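Toluene, o-xylene monooxygenase oxygenase subunit (Pseudomonas stutzeri, PDB 2INC) is a chain of the toluene/o-xylene monooxygenase oxygenase complex, which probably uses dioxygen to hydroxylate aromatic rings such as toluene and o-xylene. Local coordinates at residues E20-T26 with R69-V75; S132-H136 with A148-T152; S25-H29 with P140-N146; F31-E36 with Y51-F56. All coordinates share one frame; numbering follows the deposited sequence.

Contact 1: E20-T26 with R69-V75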
# COMPACT_ATOMS: atom_id res chain seq x y z
N GLU B 20 -9.48 -11.89 -11.28
CA GLU B 20 -8.46 -12.21 -10.28
C GLU B 20 -8.81 -13.55 -9.63
O GLU B 20 -7.92 -14.38 -9.49
CB GLU B 20 -8.40 -11.10 -9.23
CG GLU B 20 -7.60 -11.46 -7.93
CD GLU B 20 -7.76 -10.39 -6.84
OE1 GLU B 20 -8.81 -9.70 -6.80
OE2 GLU B 20 -6.85 -10.26 -6.00
N TYR B 21 -10.10 -13.77 -9.32
CA TYR B 21 -10.55 -15.02 -8.71
C TYR B 21 -10.11 -16.22 -9.56
O TYR B 21 -9.55 -17.19 -9.05
CB TYR B 21 -12.05 -15.04 -8.40
CG TYR B 21 -12.58 -16.40 -7.99
CD1 TYR B 21 -12.29 -16.93 -6.72
CD2 TYR B 21 -13.35 -17.16 -8.87
CE1 TYR B 21 -12.79 -18.17 -6.36
CE2 TYR B 21 -13.84 -18.39 -8.52
CZ TYR B 21 -13.53 -18.92 -7.29
OH TYR B 21 -14.03 -20.14 -6.95
N GLU B 22 -10.44 -16.19 -10.86
CA GLU B 22 -10.02 -17.29 -11.73
C GLU B 22 -8.51 -17.43 -11.85
O GLU B 22 -7.98 -18.55 -11.83
CB GLU B 22 -10.68 -17.15 -13.09
CG GLU B 22 -12.17 -17.42 -13.02
CD GLU B 22 -12.88 -17.06 -14.32
OE1 GLU B 22 -12.78 -15.87 -14.76
OE2 GLU B 22 -13.53 -17.97 -14.88
N VAL B 23 -7.81 -16.30 -11.96
CA VAL B 23 -6.36 -16.32 -12.11
C VAL B 23 -5.67 -17.03 -10.95
O VAL B 23 -4.72 -17.77 -11.18
CB VAL B 23 -5.79 -14.89 -12.23
CG1 VAL B 23 -4.24 -14.87 -12.06
CG2 VAL B 23 -6.22 -14.29 -13.58
N VAL B 24 -6.13 -16.79 -9.73
CA VAL B 24 -5.37 -17.32 -8.55
C VAL B 24 -5.96 -18.55 -7.91
O VAL B 24 -5.35 -19.08 -6.95
CB VAL B 24 -5.22 -16.23 -7.46
CG1 VAL B 24 -4.61 -14.94 -8.05
CG2 VAL B 24 -6.59 -15.88 -6.84
N SER B 25 -7.10 -19.04 -8.41
CA SER B 25 -7.88 -20.11 -7.73
C SER B 25 -8.06 -21.40 -8.48
O SER B 25 -8.43 -22.42 -7.86
CB SER B 25 -9.28 -19.63 -7.33
OG SER B 25 -9.18 -18.36 -6.72
N THR B 26 -7.87 -21.37 -9.81
CA THR B 26 -8.32 -22.49 -10.61
C THR B 26 -7.22 -23.50 -10.96
O THR B 26 -6.08 -23.12 -11.25
CB THR B 26 -9.01 -22.01 -11.92
OG1 THR B 26 -8.12 -21.13 -12.62
CG2 THR B 26 -10.25 -21.22 -11.58
N ARG B 69 -16.99 -22.81 -9.37
CA ARG B 69 -16.68 -21.42 -9.08
C ARG B 69 -17.46 -21.01 -7.83
O ARG B 69 -18.68 -21.16 -7.78
CB ARG B 69 -17.06 -20.51 -10.28
CG ARG B 69 -16.37 -20.88 -11.60
CD ARG B 69 -14.90 -20.45 -11.53
NE ARG B 69 -14.12 -20.75 -12.77
CZ ARG B 69 -13.44 -21.88 -12.98
NH1 ARG B 69 -12.76 -22.04 -14.11
NH2 ARG B 69 -13.41 -22.86 -12.10
N ASP B 70 -16.75 -20.50 -6.81
CA ASP B 70 -17.35 -19.85 -5.63
C ASP B 70 -18.21 -18.67 -6.08
O ASP B 70 -17.68 -17.75 -6.71
CB ASP B 70 -16.25 -19.29 -4.72
CG ASP B 70 -16.78 -18.56 -3.48
OD1 ASP B 70 -15.95 -18.02 -2.68
OD2 ASP B 70 -18.02 -18.56 -3.27
N PRO B 71 -19.53 -18.69 -5.74
CA PRO B 71 -20.41 -17.55 -6.12
C PRO B 71 -20.00 -16.21 -5.48
O PRO B 71 -20.26 -15.15 -6.08
CB PRO B 71 -21.81 -18.02 -5.65
CG PRO B 71 -21.56 -19.02 -4.59
CD PRO B 71 -20.28 -19.75 -5.03
N ASP B 72 -19.34 -16.23 -4.31
CA ASP B 72 -18.80 -15.02 -3.72
C ASP B 72 -17.41 -14.65 -4.29
O ASP B 72 -16.92 -13.57 -4.05
CB ASP B 72 -18.72 -15.16 -2.18
CG ASP B 72 -20.10 -15.11 -1.49
OD1 ASP B 72 -20.90 -16.08 -1.66
OD2 ASP B 72 -20.39 -14.12 -0.78
N GLN B 73 -16.76 -15.56 -5.01
CA GLN B 73 -15.46 -15.30 -5.66
C GLN B 73 -14.37 -14.89 -4.70
O GLN B 73 -13.50 -14.10 -5.03
CB GLN B 73 -15.60 -14.26 -6.79
CG GLN B 73 -16.54 -14.77 -7.87
CD GLN B 73 -16.62 -13.91 -9.12
OE1 GLN B 73 -17.69 -13.82 -9.73
NE2 GLN B 73 -15.51 -13.28 -9.51
N LEU B 74 -14.37 -15.45 -3.50
CA LEU B 74 -13.44 -14.99 -2.50
C LEU B 74 -12.04 -15.41 -2.88
O LEU B 74 -11.82 -16.52 -3.37
CB LEU B 74 -13.75 -15.65 -1.14
CG LEU B 74 -14.86 -15.04 -0.33
CD1 LEU B 74 -14.95 -15.92 0.98
CD2 LEU B 74 -14.45 -13.62 0.01
N VAL B 75 -11.11 -14.51 -2.62
CA VAL B 75 -9.71 -14.83 -2.65
C VAL B 75 -9.19 -14.33 -1.33
O VAL B 75 -9.88 -13.61 -0.62
CB VAL B 75 -8.92 -14.19 -3.81
CG1 VAL B 75 -9.50 -14.68 -5.18
CG2 VAL B 75 -8.88 -12.65 -3.73
O HOH W 1 -9.88 -18.30 -4.07
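The phenol oxygen of Tyr21 takes the backbone N-H of Asp70: N to OH is 2.7 Å, with an angle of 163° at the hydrogen. The short helix 20-25 thus docks on a type I turn, Asp70 to Gln73, just ahead of helix 76-99 in this ferritin-like, all-helical chain. With CG swung anti to the backbone N (chi1 170°), the ring of Tyr21 stands out from its helix and lies against the turn. Gln73 CA sits over one face, 3.9 Å from the ring centroid, while Leu74 O comes to the rim, 3.4 Å from Tyr21 CD1. Cutting this ring back to an alanine would probably leave the Asp70 amide without its mate and open a gap beside Gln73. The turn is braced from within by the Asp70 carboxylate, whose OD2 accepts Asp72 N in an Asx turn while OD1 takes Leu74 N. Glu22 OE2 approaches the Arg69 guanidinium edge in a long salt bridge, 3.5 Å to NE; Arg16 is its stronger partner, while Arg69 NH2 bonds to Asn66 O. Thr26 CG2 lies over the centre of one guanidinium face, 3.5 Å from Arg69 CZ. Another protein chain packs against Val24 and Val75, whose methyls Val24 CG2 and Val75 CG1 meet at 3.6 Å. Between the segments, one water lies 2.7 Å from both Ser25 OG and Leu74 O.

Contact 2: S132-H136 with A148-T152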
# COMPACT_ATOMS: atom_id res chain seq x y z
N SER B 132 -14.52 -28.62 8.51
CA SER B 132 -14.29 -27.93 7.25
C SER B 132 -12.84 -27.96 6.76
O SER B 132 -12.58 -27.92 5.54
CB SER B 132 -14.83 -26.47 7.31
OG SER B 132 -14.11 -25.75 8.31
N VAL B 133 -11.87 -28.12 7.68
CA VAL B 133 -10.48 -28.15 7.25
C VAL B 133 -10.17 -29.58 6.75
O VAL B 133 -9.22 -29.78 5.98
CB VAL B 133 -9.49 -27.69 8.38
CG1 VAL B 133 -9.16 -28.79 9.27
CG2 VAL B 133 -8.23 -26.99 7.78
N TYR B 134 -10.96 -30.56 7.18
CA TYR B 134 -10.87 -31.87 6.51
C TYR B 134 -11.41 -31.81 5.09
O TYR B 134 -10.73 -32.28 4.15
CB TYR B 134 -11.44 -33.03 7.34
CG TYR B 134 -11.31 -34.30 6.54
CD1 TYR B 134 -12.43 -34.85 5.87
CD2 TYR B 134 -10.07 -34.87 6.33
CE1 TYR B 134 -12.30 -36.00 5.09
CE2 TYR B 134 -9.93 -36.05 5.51
CZ TYR B 134 -11.05 -36.57 4.92
OH TYR B 134 -10.90 -37.71 4.11
N ILE B 135 -12.53 -31.15 4.88
CA ILE B 135 -13.03 -30.98 3.47
C ILE B 135 -11.96 -30.34 2.58
O ILE B 135 -11.71 -30.79 1.44
CB ILE B 135 -14.36 -30.20 3.44
CG1 ILE B 135 -15.39 -31.04 4.21
CG2 ILE B 135 -14.85 -29.81 1.98
CD1 ILE B 135 -16.76 -30.38 4.61
N HIS B 136 -11.33 -29.28 3.09
CA HIS B 136 -10.22 -28.62 2.39
C HIS B 136 -9.29 -29.63 1.75
O HIS B 136 -9.00 -29.52 0.57
CB HIS B 136 -9.45 -27.74 3.40
CG HIS B 136 -8.15 -27.22 2.88
ND1 HIS B 136 -7.89 -25.87 2.76
CD2 HIS B 136 -7.05 -27.86 2.41
CE1 HIS B 136 -6.67 -25.71 2.28
NE2 HIS B 136 -6.14 -26.90 2.06
N ALA B 148 -13.70 -24.08 1.36
CA ALA B 148 -13.48 -24.77 2.67
C ALA B 148 -12.39 -24.08 3.54
O ALA B 148 -12.50 -24.04 4.81
CB ALA B 148 -13.15 -26.32 2.43
N THR B 149 -11.34 -23.57 2.88
CA THR B 149 -10.29 -22.76 3.53
C THR B 149 -10.91 -21.57 4.23
O THR B 149 -10.71 -21.39 5.40
CB THR B 149 -9.20 -22.25 2.50
OG1 THR B 149 -8.62 -23.39 1.79
CG2 THR B 149 -8.04 -21.47 3.28
N TYR B 150 -11.69 -20.76 3.51
CA TYR B 150 -12.23 -19.52 4.11
C TYR B 150 -13.32 -19.86 5.15
O TYR B 150 -13.48 -19.18 6.14
CB TYR B 150 -12.72 -18.54 3.02
CG TYR B 150 -11.59 -18.26 2.03
CD1 TYR B 150 -11.83 -18.33 0.65
CD2 TYR B 150 -10.29 -18.00 2.47
CE1 TYR B 150 -10.79 -18.11 -0.26
CE2 TYR B 150 -9.20 -17.81 1.53
CZ TYR B 150 -9.50 -17.85 0.16
OH TYR B 150 -8.47 -17.68 -0.79
N GLU B 151 -13.99 -20.99 4.96
CA GLU B 151 -15.02 -21.40 5.92
C GLU B 151 -14.32 -21.86 7.21
O GLU B 151 -14.79 -21.62 8.31
CB GLU B 151 -15.85 -22.52 5.28
CG GLU B 151 -16.78 -23.28 6.29
CD GLU B 151 -17.60 -24.38 5.60
OE1 GLU B 151 -18.02 -24.17 4.45
OE2 GLU B 151 -17.85 -25.42 6.25
N THR B 152 -13.21 -22.53 7.06
CA THR B 152 -12.44 -22.96 8.25
C THR B 152 -12.03 -21.74 9.07
O THR B 152 -12.11 -21.75 10.33
CB THR B 152 -11.21 -23.80 7.84
OG1 THR B 152 -11.70 -24.96 7.14
CG2 THR B 152 -10.48 -24.29 9.06
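Ser132 and Thr152 bring their hydroxyls together across two antiparallel helices, OG to OG1 2.8 Å; Ser132 OG also has Leu128 O, one turn back, as a partner. The rotamer of Thr152 sets this up: OG1 lies beside its own backbone N and anti to the carbonyl carbon (chi1 -61°), bending back along the helix to donate to Ala148 O at 2.6 Å. That carbonyl also takes the Thr152 N-H, and the two donors arrive from opposite faces of its plane. The other branch, Thr152 CG2, points across to Val133 and meets its CB at 3.6 Å. A valine in place of Thr152 would probably keep the methyl packing on Val133 but leave Ser132 OG facing a methyl where Thr152 OG1 stood, and Ala148 O with one donor fewer. One turn along, the small side chain of Ala148 presses on backbone, its CB 3.5 Å from Ser132 O, and lets the segment axes come within 8.1 Å at 158°. His136 sends its ring out with CG anti to the backbone N, bringing ND1 edge-on to Thr149 OG1. The resulting bond is short but weak, bent to 120° at the hydrogen, and Thr149 OG1 has a firmer partner in Thr145 O. Glu151, extended, passes Ser132 CB on its way to Asn216. The pair is the helical hairpin of 121-138 and 142-172 within the bundle: Ile135 leans on Ala211 and Ile215 of helix 208-237, while apolar side chains of another protein chain pack on Val133, His136 and Thr149.

Contact 3: S25-H29 with P140-N146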
# COMPACT_ATOMS: atom_id res chain seq x y z
N SER B 25 -7.10 -19.04 -8.41
CA SER B 25 -7.88 -20.11 -7.73
C SER B 25 -8.06 -21.40 -8.48
O SER B 25 -8.43 -22.42 -7.86
CB SER B 25 -9.28 -19.63 -7.33
OG SER B 25 -9.18 -18.36 -6.72
N THR B 26 -7.87 -21.37 -9.81
CA THR B 26 -8.32 -22.49 -10.61
C THR B 26 -7.22 -23.50 -10.96
O THR B 26 -6.08 -23.12 -11.25
CB THR B 26 -9.01 -22.01 -11.92
OG1 THR B 26 -8.12 -21.13 -12.62
CG2 THR B 26 -10.25 -21.22 -11.58
N ASN B 27 -7.59 -24.78 -10.93
CA ASN B 27 -6.80 -25.84 -11.51
C ASN B 27 -5.48 -25.92 -10.84
O ASN B 27 -4.45 -26.10 -11.54
CB ASN B 27 -6.60 -25.62 -13.02
CG ASN B 27 -7.88 -25.86 -13.80
OD1 ASN B 27 -7.94 -26.71 -14.67
ND2 ASN B 27 -8.92 -25.16 -13.44
N LEU B 28 -5.48 -25.85 -9.49
CA LEU B 28 -4.20 -25.82 -8.75
C LEU B 28 -3.78 -27.14 -8.12
O LEU B 28 -2.60 -27.29 -7.82
CB LEU B 28 -4.23 -24.72 -7.62
CG LEU B 28 -4.63 -23.32 -8.14
CD1 LEU B 28 -4.77 -22.36 -7.06
CD2 LEU B 28 -3.60 -22.83 -9.17
N HIS B 29 -4.71 -28.07 -7.87
CA HIS B 29 -4.32 -29.36 -7.31
C HIS B 29 -3.69 -30.15 -8.44
O HIS B 29 -4.20 -30.14 -9.57
CB HIS B 29 -5.50 -30.15 -6.76
CG HIS B 29 -6.07 -29.54 -5.51
ND1 HIS B 29 -7.36 -29.76 -5.09
CD2 HIS B 29 -5.49 -28.76 -4.58
CE1 HIS B 29 -7.57 -29.10 -3.97
NE2 HIS B 29 -6.44 -28.49 -3.62
N PRO B 140 -11.76 -32.49 -4.52
CA PRO B 140 -11.06 -32.70 -5.79
C PRO B 140 -10.72 -31.50 -6.72
O PRO B 140 -10.28 -31.75 -7.85
CB PRO B 140 -12.01 -33.64 -6.54
CG PRO B 140 -13.38 -33.19 -6.07
CD PRO B 140 -13.22 -32.74 -4.65
N ALA B 141 -10.95 -30.26 -6.32
CA ALA B 141 -10.68 -29.08 -7.14
C ALA B 141 -10.26 -27.97 -6.19
O ALA B 141 -10.87 -27.80 -5.12
CB ALA B 141 -11.89 -28.65 -7.84
N SER B 142 -9.27 -27.18 -6.62
CA SER B 142 -8.80 -26.04 -5.82
C SER B 142 -9.87 -24.99 -5.51
O SER B 142 -9.84 -24.35 -4.44
CB SER B 142 -7.55 -25.42 -6.46
OG SER B 142 -7.83 -24.97 -7.78
N THR B 143 -10.84 -24.81 -6.38
CA THR B 143 -11.89 -23.84 -6.11
C THR B 143 -12.87 -24.37 -5.05
O THR B 143 -13.42 -23.58 -4.29
CB THR B 143 -12.71 -23.46 -7.36
OG1 THR B 143 -13.07 -24.67 -8.04
CG2 THR B 143 -11.90 -22.53 -8.28
N ILE B 144 -13.03 -25.69 -4.95
CA ILE B 144 -13.84 -26.28 -3.87
C ILE B 144 -13.01 -26.17 -2.58
O ILE B 144 -13.51 -25.68 -1.56
CB ILE B 144 -14.16 -27.75 -4.13
CG1 ILE B 144 -15.02 -27.89 -5.38
CG2 ILE B 144 -14.94 -28.37 -2.95
CD1 ILE B 144 -15.12 -29.40 -5.80
N THR B 145 -11.76 -26.62 -2.62
CA THR B 145 -10.85 -26.41 -1.47
C THR B 145 -10.81 -24.97 -0.89
O THR B 145 -10.86 -24.80 0.34
CB THR B 145 -9.41 -26.86 -1.81
OG1 THR B 145 -9.38 -28.27 -1.89
CG2 THR B 145 -8.44 -26.37 -0.71
N ASN B 146 -10.75 -23.95 -1.74
CA ASN B 146 -10.66 -22.59 -1.23
C ASN B 146 -11.92 -22.16 -0.48
O ASN B 146 -11.80 -21.49 0.53
CB ASN B 146 -10.35 -21.59 -2.32
CG ASN B 146 -8.94 -21.70 -2.84
OD1 ASN B 146 -8.59 -20.98 -3.77
ND2 ASN B 146 -8.13 -22.61 -2.27
O HOH W 1 -9.88 -18.30 -4.07
O HOH W 2 -10.50 -25.18 -10.08
O HOH W 3 -7.73 -28.22 -8.68
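Two torsional choices bring Ser142 to the loop 25-29: its OG is turned between the backbone N and the carbonyl carbon (chi1 60°), and Asn27 takes left-handed helical angles (phi 62°, psi 44°) that curl the chain around that hydroxyl. The result is a peptide loop held on the first turn of helix 142-172, one of the long helices of the ferritin-like bundle, with Ala141 at the N-cap position. Ser142 OG works in both directions. It donates to Ser25 O at 2.6 Å, coming in tilted from the carbonyl plane, and receives Leu28 N at 3.0 Å, so the hydroxyl is fixed in rotation and spans the turn of the loop. Carbon packing backs the bonds, with Leu28 CB 3.6 Å from Ser142 CB. Separately, the methyl Thr143 CG2 lies against the Ser25 carbonyl oxygen, 3.5 Å from Ser25 O. The Thr143 hydroxyl itself turns to Phe68 O. Above Ser142, the His29 ring lays one face over the serine CB. Another protein chain packs on Asn27 and Leu28. Water joins the segments at both ends. The water on Ser25 OG, a hydroxyl that itself bonds to Tyr21 O, also reaches Asn146 OD1, at 3.0 Å, and a second water accepts from two backbone amides, His29 N at 3.1 Å and Ser142 N at 2.8 Å.

Contact 4: F31-E36 with Y51-F56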
# COMPACT_ATOMS: atom_id res chain seq x y z
N PHE B 31 -2.43 -33.35 -7.41
CA PHE B 31 -2.68 -34.76 -7.05
C PHE B 31 -3.71 -35.43 -7.92
O PHE B 31 -3.75 -36.65 -8.01
CB PHE B 31 -3.00 -35.01 -5.54
CG PHE B 31 -4.38 -34.63 -5.11
CD1 PHE B 31 -5.44 -35.54 -5.23
CD2 PHE B 31 -4.65 -33.36 -4.60
CE1 PHE B 31 -6.71 -35.18 -4.88
CE2 PHE B 31 -5.93 -33.03 -4.20
CZ PHE B 31 -6.95 -33.95 -4.35
N THR B 32 -4.59 -34.64 -8.51
CA THR B 32 -5.57 -35.21 -9.38
C THR B 32 -5.02 -35.51 -10.81
O THR B 32 -5.73 -36.13 -11.60
CB THR B 32 -6.76 -34.26 -9.50
OG1 THR B 32 -6.29 -32.94 -9.78
CG2 THR B 32 -7.52 -34.23 -8.17
N ASP B 33 -3.79 -35.10 -11.14
CA ASP B 33 -3.21 -35.37 -12.46
C ASP B 33 -3.05 -36.87 -12.77
O ASP B 33 -3.20 -37.29 -13.94
CB ASP B 33 -1.86 -34.62 -12.67
CG ASP B 33 -2.01 -33.09 -12.70
OD1 ASP B 33 -3.13 -32.56 -12.81
OD2 ASP B 33 -0.98 -32.39 -12.63
N ASN B 34 -2.76 -37.67 -11.74
CA ASN B 34 -2.47 -39.10 -11.86
C ASN B 34 -3.23 -39.88 -10.79
O ASN B 34 -2.68 -40.19 -9.71
CB ASN B 34 -0.98 -39.39 -11.66
CG ASN B 34 -0.08 -38.51 -12.53
OD1 ASN B 34 0.33 -37.40 -12.14
ND2 ASN B 34 0.26 -39.02 -13.71
N PRO B 35 -4.51 -40.17 -11.07
CA PRO B 35 -5.38 -40.89 -10.11
C PRO B 35 -4.85 -42.25 -9.65
O PRO B 35 -5.28 -42.73 -8.61
CB PRO B 35 -6.69 -41.05 -10.86
CG PRO B 35 -6.69 -40.02 -11.92
CD PRO B 35 -5.24 -39.77 -12.30
N GLU B 36 -3.90 -42.86 -10.36
CA GLU B 36 -3.39 -44.17 -9.99
C GLU B 36 -2.23 -44.02 -9.04
O GLU B 36 -1.89 -44.95 -8.33
CB GLU B 36 -2.93 -44.92 -11.25
CG GLU B 36 -3.56 -44.28 -12.56
CD GLU B 36 -2.94 -42.86 -12.96
OE1 GLU B 36 -3.45 -42.25 -13.93
OE2 GLU B 36 -1.97 -42.34 -12.32
N TYR B 51 -6.24 -41.08 -0.51
CA TYR B 51 -6.81 -40.22 -1.57
C TYR B 51 -7.55 -40.96 -2.68
O TYR B 51 -8.55 -40.43 -3.28
CB TYR B 51 -5.77 -39.30 -2.20
CG TYR B 51 -5.54 -38.04 -1.39
CD1 TYR B 51 -4.89 -38.12 -0.15
CD2 TYR B 51 -6.05 -36.81 -1.77
CE1 TYR B 51 -4.70 -36.95 0.66
CE2 TYR B 51 -5.83 -35.63 -0.96
CZ TYR B 51 -5.16 -35.74 0.24
OH TYR B 51 -4.93 -34.63 1.07
N LYS B 52 -7.06 -42.15 -3.03
CA LYS B 52 -7.81 -42.95 -4.01
C LYS B 52 -9.15 -43.38 -3.46
O LYS B 52 -10.15 -43.33 -4.16
CB LYS B 52 -7.01 -44.16 -4.46
CG LYS B 52 -5.72 -43.70 -5.18
CD LYS B 52 -5.03 -44.90 -5.84
CE LYS B 52 -4.52 -45.85 -4.80
NZ LYS B 52 -3.68 -46.88 -5.48
N LYS B 53 -9.19 -43.77 -2.19
CA LYS B 53 -10.45 -44.23 -1.64
C LYS B 53 -11.44 -43.07 -1.38
O LYS B 53 -12.62 -43.22 -1.71
CB LYS B 53 -10.22 -45.07 -0.38
CG LYS B 53 -11.49 -45.51 0.32
CD LYS B 53 -11.15 -46.61 1.32
CE LYS B 53 -12.38 -47.03 2.16
NZ LYS B 53 -13.38 -47.77 1.32
N TYR B 54 -10.96 -41.92 -0.85
CA TYR B 54 -11.85 -40.92 -0.28
C TYR B 54 -12.00 -39.71 -1.19
O TYR B 54 -12.94 -38.96 -1.03
CB TYR B 54 -11.41 -40.53 1.14
CG TYR B 54 -11.46 -41.70 2.13
CD1 TYR B 54 -12.61 -42.46 2.28
CD2 TYR B 54 -10.38 -42.02 2.91
CE1 TYR B 54 -12.68 -43.52 3.18
CE2 TYR B 54 -10.45 -43.08 3.83
CZ TYR B 54 -11.61 -43.80 3.95
OH TYR B 54 -11.68 -44.83 4.85
N CYS B 55 -11.07 -39.51 -2.15
CA CYS B 55 -11.31 -38.46 -3.12
C CYS B 55 -11.80 -39.18 -4.41
O CYS B 55 -12.95 -39.06 -4.76
CB CYS B 55 -10.05 -37.57 -3.33
SG CYS B 55 -10.32 -36.29 -4.61
N PHE B 56 -10.93 -39.97 -5.05
CA PHE B 56 -11.20 -40.51 -6.40
C PHE B 56 -12.40 -41.44 -6.46
O PHE B 56 -13.19 -41.34 -7.41
CB PHE B 56 -9.95 -41.14 -7.05
CG PHE B 56 -8.83 -40.16 -7.21
CD1 PHE B 56 -9.06 -38.96 -7.87
CD2 PHE B 56 -7.58 -40.38 -6.67
CE1 PHE B 56 -8.05 -38.00 -8.01
CE2 PHE B 56 -6.54 -39.41 -6.78
CZ PHE B 56 -6.77 -38.24 -7.48
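The side chains of Tyr51, Cys55 and Phe56 that gather round Phe31 come from a stretch of helix 46-56 that widens into a pi-type turn, where Tyr51 O takes two amides, Cys55 N at 2.9 Å and Phe56 N at 3.0 Å. No hydrogen bond crosses between the segments; aromatic and apolar packing holds the two together. Phe31, its CG tucked between the backbone N and the carbonyl carbon (chi1 76°), places its ring among these side chains. Tyr51 drives an edge onto one face in a T-shaped pair, planes 70° apart and centroids 4.9 Å apart. Thr32 CG2 rests over the opposite face. In the plane of the ring, Cys55 SG touches the rim, 3.8 Å from Phe31 CE1, a sulfur-aromatic contact made at the edge. Phe56 completes the aromatic cluster, which ties the loop after helix 20-25 to helix 46-56; Trp39 adds to it beside Phe31 and Tyr51. The Phe56 ring stands oblique to Phe31, and at its edge CZ lies 3.5 Å from Phe31 O. Over one of its faces sits Pro35 CA, 4.1 Å from the centroid, a CH-pi contact nearer the solvent. The Tyr51 hydroxyl leaves the cluster and bonds to Gln137 O and to a basic side chain of another protein chain. On the more exposed side, the aliphatic part of Lys52 runs beside the loop, with CD 3.5 Å from Pro35 O.

Contact 2 lies deepest, its centre about 8 Å from that of the chain, and joins two bundle helices through small side chains and hydroxyls. Contact 3 uses the same helix 142-172 near its start; Thr145 OG1 probably bonds to His136 O. Contacts 1 and 3, buried although their centres lie about 19 and 18 Å from that of the chain, share Ser25, Thr26 and one water; helix 20-25 and the residues after it are held by the turn before helix 76-99 and by helix 142-172, in each case with a side-chain hydroxyl meeting backbone. Contact 4, partly exposed, its centre about 25 Å from the chain's, trades hydrogen bonds for aromatic packing and touches contact 3 through Pro140.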